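Local coordinates for 6-phosphogluconolactonase (Thermotoga maritima, PDB 1VL1), which catalyses the hydrolysis of 6-phosphogluconolactone to 6-phosphogluconate, the second step of the oxidative stage of the pentose phosphate pathway, at residues 46-52 against 137-143; 197-203 against 228-232. All coordinates share one frame. Residues are numbered along the deposited sequence.

Contact 1. Residues 46-52 against 137-143; sequences KIFVVLA and QFDLAIL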
ATOM      1  N   LYS A  46     -17.468   7.261  -4.316  1.00 23.31           N
ATOM      2  CA  LYS A  46     -16.590   6.091  -4.190  1.00 23.11           C
ATOM      3  C   LYS A  46     -15.178   6.560  -3.902  1.00 21.86           C
ATOM      4  O   LYS A  46     -14.736   7.574  -4.447  1.00 22.13           O
ATOM      5  CB  LYS A  46     -16.571   5.280  -5.478  1.00 23.98           C
ATOM      6  CG  LYS A  46     -17.952   4.981  -6.006  1.00 24.52           C
ATOM      7  CD  LYS A  46     -17.905   3.987  -7.180  1.00 26.45           C
ATOM      8  CE  LYS A  46     -17.382   4.640  -8.465  1.00 28.39           C
ATOM      9  NZ  LYS A  46     -17.492   3.797  -9.705  1.00 29.66           N
ATOM     10  N   ILE A  47     -14.479   5.832  -3.066  1.00 20.08           N
ATOM     11  CA  ILE A  47     -13.074   6.146  -2.848  1.00 21.27           C
ATOM     12  C   ILE A  47     -12.213   4.935  -3.182  1.00 21.41           C
ATOM     13  O   ILE A  47     -12.690   3.774  -3.102  1.00 20.34           O
ATOM     14  CB  ILE A  47     -12.805   6.716  -1.427  1.00 22.18           C
ATOM     15  CG1 ILE A  47     -13.080   5.667  -0.333  1.00 22.89           C
ATOM     16  CG2 ILE A  47     -13.668   7.950  -1.171  1.00 23.28           C
ATOM     17  CD1 ILE A  47     -12.402   5.989   1.009  1.00 24.04           C
ATOM     18  N   PHE A  48     -10.940   5.201  -3.527  1.00 19.27           N
ATOM     19  CA  PHE A  48     -10.043   4.180  -4.004  1.00 19.68           C
ATOM     20  C   PHE A  48      -8.790   4.201  -3.161  1.00 20.25           C
ATOM     21  O   PHE A  48      -8.111   5.255  -3.063  1.00 22.89           O
ATOM     22  CB  PHE A  48      -9.716   4.371  -5.480  1.00 20.51           C
ATOM     23  CG  PHE A  48     -10.936   4.379  -6.307  1.00 21.19           C
ATOM     24  CD1 PHE A  48     -11.651   5.570  -6.456  1.00 22.80           C
ATOM     25  CD2 PHE A  48     -11.472   3.212  -6.814  1.00 23.98           C
ATOM     26  CE1 PHE A  48     -12.839   5.609  -7.141  1.00 25.84           C
ATOM     27  CE2 PHE A  48     -12.704   3.244  -7.532  1.00 24.29           C
ATOM     28  CZ  PHE A  48     -13.365   4.438  -7.690  1.00 23.64           C
ATOM     29  N   VAL A  49      -8.546   3.069  -2.519  1.00 20.96           N
ATOM     30  CA  VAL A  49      -7.483   2.912  -1.510  1.00 21.01           C
ATOM     31  C   VAL A  49      -6.493   1.790  -1.865  1.00 22.14           C
ATOM     32  O   VAL A  49      -6.873   0.655  -2.052  1.00 22.64           O
ATOM     33  CB  VAL A  49      -8.075   2.680  -0.101  1.00 21.75           C
ATOM     34  CG1 VAL A  49      -6.984   2.677   0.943  1.00 22.42           C
ATOM     35  CG2 VAL A  49      -9.183   3.711   0.210  1.00 22.76           C
ATOM     36  N   VAL A  50      -5.191   2.132  -1.927  1.00 21.84           N
ATOM     37  CA  VAL A  50      -4.086   1.199  -2.163  1.00 21.97           C
ATOM     38  C   VAL A  50      -3.550   0.735  -0.800  1.00 22.77           C
ATOM     39  O   VAL A  50      -3.389   1.572   0.112  1.00 22.34           O
ATOM     40  CB  VAL A  50      -2.930   1.839  -2.918  1.00 22.39           C
ATOM     41  CG1 VAL A  50      -1.705   0.904  -2.938  1.00 26.04           C
ATOM     42  CG2 VAL A  50      -3.347   2.175  -4.315  1.00 24.31           C
ATOM     43  N   LEU A  51      -3.372  -0.580  -0.649  1.00 22.51           N
ATOM     44  CA  LEU A  51      -2.873  -1.180   0.603  1.00 22.39           C
ATOM     45  C   LEU A  51      -1.602  -1.997   0.378  1.00 23.24           C
ATOM     46  O   LEU A  51      -1.588  -2.893  -0.466  1.00 23.39           O
ATOM     47  CB  LEU A  51      -3.905  -2.134   1.161  1.00 23.51           C
ATOM     48  CG  LEU A  51      -5.286  -1.607   1.430  1.00 22.94           C
ATOM     49  CD1 LEU A  51      -6.229  -2.745   1.921  1.00 25.30           C
ATOM     50  CD2 LEU A  51      -5.270  -0.421   2.381  1.00 23.11           C
ATOM     51  N   ALA A  52      -0.565  -1.727   1.185  1.00 22.84           N
ATOM     52  CA  ALA A  52       0.593  -2.585   1.298  1.00 23.58           C
ATOM     53  C   ALA A  52       0.276  -3.710   2.270  1.00 23.57           C
ATOM     54  O   ALA A  52      -0.531  -3.560   3.209  1.00 24.74           O
ATOM     55  CB  ALA A  52       1.771  -1.829   1.784  1.00 24.00           C
ATOM     56  N   GLN A 137      -7.152   7.653 -10.562  1.00 27.85           N
ATOM     57  CA  GLN A 137      -6.556   8.325  -9.418  1.00 28.33           C
ATOM     58  C   GLN A 137      -6.896   7.582  -8.136  1.00 27.08           C
ATOM     59  O   GLN A 137      -8.059   7.402  -7.846  1.00 30.09           O
ATOM     60  CB  GLN A 137      -7.111   9.760  -9.326  1.00 27.99           C
ATOM     61  CG  GLN A 137      -6.481  10.633  -8.279  1.00 31.24           C
ATOM     62  CD  GLN A 137      -6.917  12.084  -8.392  1.00 30.98           C
ATOM     63  OE1 GLN A 137      -6.172  12.924  -8.925  1.00 35.28           O
ATOM     64  NE2 GLN A 137      -8.120  12.388  -7.895  1.00 32.62           N
ATOM     65  N   PHE A 138      -5.895   7.169  -7.361  1.00 24.97           N
ATOM     66  CA  PHE A 138      -6.158   6.678  -6.016  1.00 23.16           C
ATOM     67  C   PHE A 138      -6.346   7.867  -5.082  1.00 23.64           C
ATOM     68  O   PHE A 138      -5.716   8.936  -5.247  1.00 23.58           O
ATOM     69  CB  PHE A 138      -5.023   5.807  -5.525  1.00 23.99           C
ATOM     70  CG  PHE A 138      -4.720   4.639  -6.390  1.00 23.87           C
ATOM     71  CD1 PHE A 138      -5.657   3.621  -6.555  1.00 23.12           C
ATOM     72  CD2 PHE A 138      -3.498   4.504  -6.993  1.00 23.70           C
ATOM     73  CE1 PHE A 138      -5.373   2.520  -7.355  1.00 23.98           C
ATOM     74  CE2 PHE A 138      -3.186   3.380  -7.762  1.00 26.12           C
ATOM     75  CZ  PHE A 138      -4.131   2.400  -7.963  1.00 23.24           C
ATOM     76  N   ASP A 139      -7.218   7.699  -4.116  1.00 23.27           N
ATOM     77  CA  ASP A 139      -7.448   8.719  -3.080  1.00 23.00           C
ATOM     78  C   ASP A 139      -6.415   8.587  -1.954  1.00 23.03           C
ATOM     79  O   ASP A 139      -5.910   9.589  -1.440  1.00 23.62           O
ATOM     80  CB  ASP A 139      -8.863   8.558  -2.512  1.00 23.03           C
ATOM     81  CG  ASP A 139      -9.905   8.904  -3.507  1.00 23.22           C
ATOM     82  OD1 ASP A 139      -9.973  10.076  -3.979  1.00 23.57           O
ATOM     83  OD2 ASP A 139     -10.707   8.045  -3.913  1.00 23.50           O
ATOM     84  N   LEU A 140      -6.064   7.354  -1.632  1.00 23.00           N
ATOM     85  CA  LEU A 140      -5.238   7.091  -0.479  1.00 25.06           C
ATOM     86  C   LEU A 140      -4.392   5.874  -0.700  1.00 23.06           C
ATOM     87  O   LEU A 140      -4.901   4.895  -1.221  1.00 23.79           O
ATOM     88  CB  LEU A 140      -6.175   6.855   0.665  1.00 25.80           C
ATOM     89  CG  LEU A 140      -5.663   6.629   2.069  1.00 29.04           C
ATOM     90  CD1 LEU A 140      -4.781   7.773   2.494  1.00 28.53           C
ATOM     91  CD2 LEU A 140      -6.813   6.567   3.019  1.00 27.57           C
ATOM     92  N   ALA A 141      -3.102   5.938  -0.345  1.00 23.55           N
ATOM     93  CA  ALA A 141      -2.240   4.796  -0.394  1.00 22.90           C
ATOM     94  C   ALA A 141      -1.681   4.613   1.020  1.00 23.54           C
ATOM     95  O   ALA A 141      -1.189   5.550   1.604  1.00 22.96           O
ATOM     96  CB  ALA A 141      -1.125   4.971  -1.391  1.00 25.18           C
ATOM     97  N   ILE A 142      -1.845   3.434   1.567  1.00 22.67           N
ATOM     98  CA  ILE A 142      -1.330   3.060   2.901  1.00 23.43           C
ATOM     99  C   ILE A 142      -0.191   2.080   2.689  1.00 23.54           C
ATOM    100  O   ILE A 142      -0.379   0.879   2.320  1.00 22.91           O
ATOM    101  CB  ILE A 142      -2.451   2.460   3.816  1.00 23.27           C
ATOM    102  CG1 ILE A 142      -3.654   3.388   3.895  1.00 23.75           C
ATOM    103  CG2 ILE A 142      -1.905   2.177   5.219  1.00 23.88           C
ATOM    104  CD1 ILE A 142      -4.888   2.811   4.545  1.00 27.05           C
ATOM    105  N   LEU A 143       1.018   2.590   2.895  1.00 23.48           N
ATOM    106  CA  LEU A 143       2.209   1.884   2.510  1.00 22.96           C
ATOM    107  C   LEU A 143       3.120   1.637   3.667  1.00 24.00           C
ATOM    108  O   LEU A 143       3.081   2.404   4.666  1.00 24.47           O
ATOM    109  CB  LEU A 143       2.962   2.719   1.469  1.00 23.49           C
ATOM    110  CG  LEU A 143       2.183   3.016   0.199  1.00 24.15           C
ATOM    111  CD1 LEU A 143       3.032   3.910  -0.749  1.00 22.12           C
ATOM    112  CD2 LEU A 143       1.739   1.722  -0.494  1.00 23.53           C
TER

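Contact 2. Residues 197-203 against 228-232; sequences IRGKEKI and WFVGK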
ATOM      1  N   ILE A 197       5.674   3.077   9.589  1.00 21.84           N
ATOM      2  CA  ILE A 197       6.975   2.507   9.899  1.00 22.04           C
ATOM      3  C   ILE A 197       7.194   2.519  11.387  1.00 23.08           C
ATOM      4  O   ILE A 197       6.683   3.411  12.094  1.00 22.81           O
ATOM      5  CB  ILE A 197       8.145   3.199   9.181  1.00 22.14           C
ATOM      6  CG1 ILE A 197       8.272   4.711   9.535  1.00 21.29           C
ATOM      7  CG2 ILE A 197       8.050   3.002   7.665  1.00 24.26           C
ATOM      8  CD1 ILE A 197       9.671   5.181   9.237  1.00 23.17           C
ATOM      9  N   ARG A 198       7.992   1.568  11.875  1.00 22.22           N
ATOM     10  CA  ARG A 198       8.321   1.502  13.282  1.00 23.91           C
ATOM     11  C   ARG A 198       9.752   1.033  13.471  1.00 24.20           C
ATOM     12  O   ARG A 198      10.235   0.155  12.717  1.00 23.86           O
ATOM     13  CB  ARG A 198       7.381   0.564  14.046  1.00 24.30           C
ATOM     14  CG  ARG A 198       5.909   0.967  14.005  1.00 25.49           C
ATOM     15  CD  ARG A 198       5.011  -0.038  14.648  1.00 28.34           C
ATOM     16  NE  ARG A 198       4.960   0.115  16.086  1.00 32.50           N
ATOM     17  CZ  ARG A 198       3.977  -0.375  16.854  1.00 34.94           C
ATOM     18  NH1 ARG A 198       2.955  -1.051  16.330  1.00 37.37           N
ATOM     19  NH2 ARG A 198       4.013  -0.179  18.144  1.00 34.91           N
ATOM     20  N   GLY A 199      10.418   1.612  14.463  1.00 24.08           N
ATOM     21  CA  GLY A 199      11.693   1.124  14.926  1.00 23.80           C
ATOM     22  C   GLY A 199      12.893   1.857  14.360  1.00 24.17           C
ATOM     23  O   GLY A 199      12.815   2.601  13.378  1.00 23.39           O
ATOM     24  N   LYS A 200      14.038   1.594  14.994  1.00 24.54           N
ATOM     25  CA  LYS A 200      15.273   2.360  14.750  1.00 25.79           C
ATOM     26  C   LYS A 200      15.789   2.223  13.335  1.00 25.18           C
ATOM     27  O   LYS A 200      16.222   3.197  12.744  1.00 24.48           O
ATOM     28  CB  LYS A 200      16.364   1.957  15.750  1.00 26.48           C
ATOM     29  CG  LYS A 200      16.093   2.531  17.127  1.00 29.66           C
ATOM     30  CD  LYS A 200      17.164   2.252  18.163  1.00 28.30           C
ATOM     31  CE  LYS A 200      16.793   2.946  19.476  1.00 30.50           C
ATOM     32  NZ  LYS A 200      17.596   2.472  20.630  1.00 32.28           N
ATOM     33  N   GLU A 201      15.759   1.028  12.779  1.00 25.06           N
ATOM     34  CA  GLU A 201      16.316   0.855  11.426  1.00 25.10           C
ATOM     35  C   GLU A 201      15.552   1.628  10.374  1.00 24.25           C
ATOM     36  O   GLU A 201      16.155   2.215   9.458  1.00 24.08           O
ATOM     37  CB  GLU A 201      16.374  -0.618  11.030  1.00 27.18           C
ATOM     38  CG  GLU A 201      17.359  -0.912   9.922  1.00 32.11           C
ATOM     39  CD  GLU A 201      18.829  -0.710  10.302  1.00 38.48           C
ATOM     40  OE1 GLU A 201      19.170  -0.260  11.433  1.00 42.51           O
ATOM     41  OE2 GLU A 201      19.686  -1.035   9.451  1.00 43.34           O
ATOM     42  N   LYS A 202      14.224   1.603  10.468  1.00 23.57           N
ATOM     43  CA  LYS A 202      13.404   2.310   9.500  1.00 22.26           C
ATOM     44  C   LYS A 202      13.488   3.819   9.734  1.00 21.50           C
ATOM     45  O   LYS A 202      13.491   4.585   8.793  1.00 21.29           O
ATOM     46  CB  LYS A 202      11.985   1.829   9.505  1.00 23.36           C
ATOM     47  CG  LYS A 202      11.920   0.365   9.115  1.00 23.83           C
ATOM     48  CD  LYS A 202      10.575  -0.067   8.928  1.00 24.07           C
ATOM     49  CE  LYS A 202      10.530  -1.575   8.663  1.00 24.09           C
ATOM     50  NZ  LYS A 202       9.119  -1.925   8.381  1.00 24.46           N
ATOM     51  N   ILE A 203      13.596   4.238  10.992  1.00 21.57           N
ATOM     52  CA  ILE A 203      13.903   5.652  11.275  1.00 21.39           C
ATOM     53  C   ILE A 203      15.220   6.066  10.603  1.00 21.58           C
ATOM     54  O   ILE A 203      15.329   7.127   9.991  1.00 20.05           O
ATOM     55  CB  ILE A 203      13.948   5.924  12.806  1.00 21.97           C
ATOM     56  CG1 ILE A 203      12.541   5.837  13.385  1.00 22.85           C
ATOM     57  CG2 ILE A 203      14.518   7.296  13.044  1.00 21.78           C
ATOM     58  CD1 ILE A 203      12.499   5.684  14.838  1.00 25.73           C
ATOM     59  N   TRP A 228       4.097  10.440   7.148  1.00 21.86           N
ATOM     60  CA  TRP A 228       4.744   9.304   7.779  1.00 20.82           C
ATOM     61  C   TRP A 228       4.204   9.194   9.229  1.00 20.93           C
ATOM     62  O   TRP A 228       4.163  10.164   9.965  1.00 21.12           O
ATOM     63  CB  TRP A 228       6.253   9.493   7.836  1.00 21.54           C
ATOM     64  CG  TRP A 228       6.910   9.513   6.467  1.00 20.39           C
ATOM     65  CD1 TRP A 228       6.853  10.534   5.567  1.00 21.77           C
ATOM     66  CD2 TRP A 228       7.707   8.499   5.873  1.00 19.20           C
ATOM     67  NE1 TRP A 228       7.559  10.221   4.444  1.00 20.37           N
ATOM     68  CE2 TRP A 228       8.061   8.949   4.582  1.00 18.73           C
ATOM     69  CE3 TRP A 228       8.133   7.250   6.275  1.00 20.37           C
ATOM     70  CZ2 TRP A 228       8.875   8.222   3.738  1.00 23.37           C
ATOM     71  CZ3 TRP A 228       8.945   6.523   5.420  1.00 21.77           C
ATOM     72  CH2 TRP A 228       9.280   7.006   4.159  1.00 23.10           C
ATOM     73  N   PHE A 229       3.836   7.974   9.618  1.00 20.32           N
ATOM     74  CA  PHE A 229       3.500   7.686  11.001  1.00 20.90           C
ATOM     75  C   PHE A 229       4.629   6.792  11.501  1.00 21.25           C
ATOM     76  O   PHE A 229       4.742   5.626  11.081  1.00 22.16           O
ATOM     77  CB  PHE A 229       2.148   6.967  11.081  1.00 21.60           C
ATOM     78  CG  PHE A 229       0.997   7.787  10.641  1.00 22.21           C
ATOM     79  CD1 PHE A 229       0.473   8.725  11.463  1.00 22.70           C
ATOM     80  CD2 PHE A 229       0.408   7.600   9.379  1.00 24.52           C
ATOM     81  CE1 PHE A 229      -0.593   9.523  11.054  1.00 27.32           C
ATOM     82  CE2 PHE A 229      -0.680   8.398   8.974  1.00 26.47           C
ATOM     83  CZ  PHE A 229      -1.188   9.321   9.807  1.00 26.21           C
ATOM     84  N   VAL A 230       5.462   7.336  12.373  1.00 20.80           N
ATOM     85  CA  VAL A 230       6.692   6.693  12.804  1.00 20.60           C
ATOM     86  C   VAL A 230       6.625   6.310  14.269  1.00 21.58           C
ATOM     87  O   VAL A 230       6.466   7.179  15.142  1.00 20.10           O
ATOM     88  CB  VAL A 230       7.858   7.626  12.612  1.00 20.46           C
ATOM     89  CG1 VAL A 230       9.188   6.921  12.991  1.00 22.99           C
ATOM     90  CG2 VAL A 230       7.861   8.150  11.174  1.00 21.65           C
ATOM     91  N   GLY A 231       6.702   5.001  14.526  1.00 22.50           N
ATOM     92  CA  GLY A 231       6.676   4.463  15.885  1.00 26.87           C
ATOM     93  C   GLY A 231       8.077   4.120  16.384  1.00 28.37           C
ATOM     94  O   GLY A 231       8.950   3.803  15.599  1.00 28.41           O
ATOM     95  N   LYS A 232       8.249   4.183  17.706  1.00 31.33           N
ATOM     96  CA  LYS A 232       9.487   3.812  18.448  1.00 32.97           C
ATOM     97  C   LYS A 232      10.424   4.996  18.779  1.00 35.14           C
ATOM     98  O   LYS A 232       9.989   6.154  18.996  1.00 37.61           O
ATOM     99  CB  LYS A 232      10.287   2.706  17.737  1.00 34.31           C
ATOM    100  CG  LYS A 232       9.899   1.263  18.082  1.00 35.48           C
ATOM    101  CD  LYS A 232       8.524   0.857  17.595  1.00 36.65           C
ATOM    102  CE  LYS A 232       8.408  -0.682  17.592  1.00 39.13           C
ATOM    103  NZ  LYS A 232       7.171  -1.239  16.912  1.00 40.98           N
TER

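Contact 1. Residues 46-52 against 137-143
V50 sets its CG2 methyl squarely over the ring of F138, 3.3 Å from the ring centroid and 5° off the normal, a CH-pi contact made just ahead of the start of strand 140-143. Its CB also meets A141 CB at 3.9 Å. Beyond F138 the backbones run parallel, and three hydrogen bonds follow: V50 N to L140 O (2.9 Å), I142 N to V50 O (2.8 Å) and A52 N to I142 O (2.8 Å). These are two central strands of a Rossmann-like alpha/beta sheet, with 74-82 bonded to the far edge of 47-51. On the face carrying V49, L51, L140 and I142, L51 CD2 lies 3.9 Å from I142 CD1, and helix 25-43 packs against L140 and I142. At the N-terminal end F48 O accepts two hydrogen bonds, from D139 N (2.8 Å) and L140 N (3.3 Å), while F48 N donates to D139 OD2 (2.9 Å), a carboxylate oxygen that also forms a salt bridge with K44.

Contact 2. Residues 197-203 against 228-232
I197 enters at the end of strand 192-198 and engages strand 225-231 through both backbone polar atoms: I197 N donates to F229 O at 3.1 Å, and I197 O accepts from G231 N at 2.9 Å. Its side chain lies on the same face as V230, with I197 CG1 3.8 Å from V230 CG2, and I197 CD1 reaches W228 CE3 at 3.9 Å. R198 pairs with G231 at a CA-CA distance of 4.3 Å; a CB on G231 would clash with R198 CG, so the missing side chain permits this close approach. The arginine then runs alongside the C-terminal K232, where R198 NE and K232 NZ stand only 2.7 Å apart, a meeting of like charges and not a bond. At G199 the last rung forms, G199 N to G231 O at 2.9 Å, and the chain turns: this residue is the N-cap of helix 200-210, with backbone angles (98°/167°) that would jam a CB against the preceding carbonyl. K202, in the first turn, hydrogen-bonds through NZ to M145 O and to a bound citrate, probably from the crystallisation liquor. I203 N donates a hydrogen bond back to G199 O at 3.0 Å, and I203 CG1 packs on V230 CG1 at 3.5 Å. The contact thus joins the first strand and helix start of a Rossmann-like beta-alpha-beta unit (192-198, 200-210, 225-231) to its last strand.

From the N terminus, strand 16-21 and helix 25-43 come first, and contact 1 then opens at 46-52. It closes at 137-143, after an 84-residue excursion that includes strand 74-82 and helices 57-64, 92-101 and 120-134. Contact 2 opens later at 197-203 and closes at the C terminus after only 24 intervening residues, including most of helix 200-210. The two loops therefore follow in series, neither nesting nor crossing. They share one sheet without touching: strand 140-143 of contact 1 is the neighbour of 192-198, which contact 2 joins to 225-231, itself paired with 16-21. Their centres lie 21 Å apart, their nearest atoms about 6 Å.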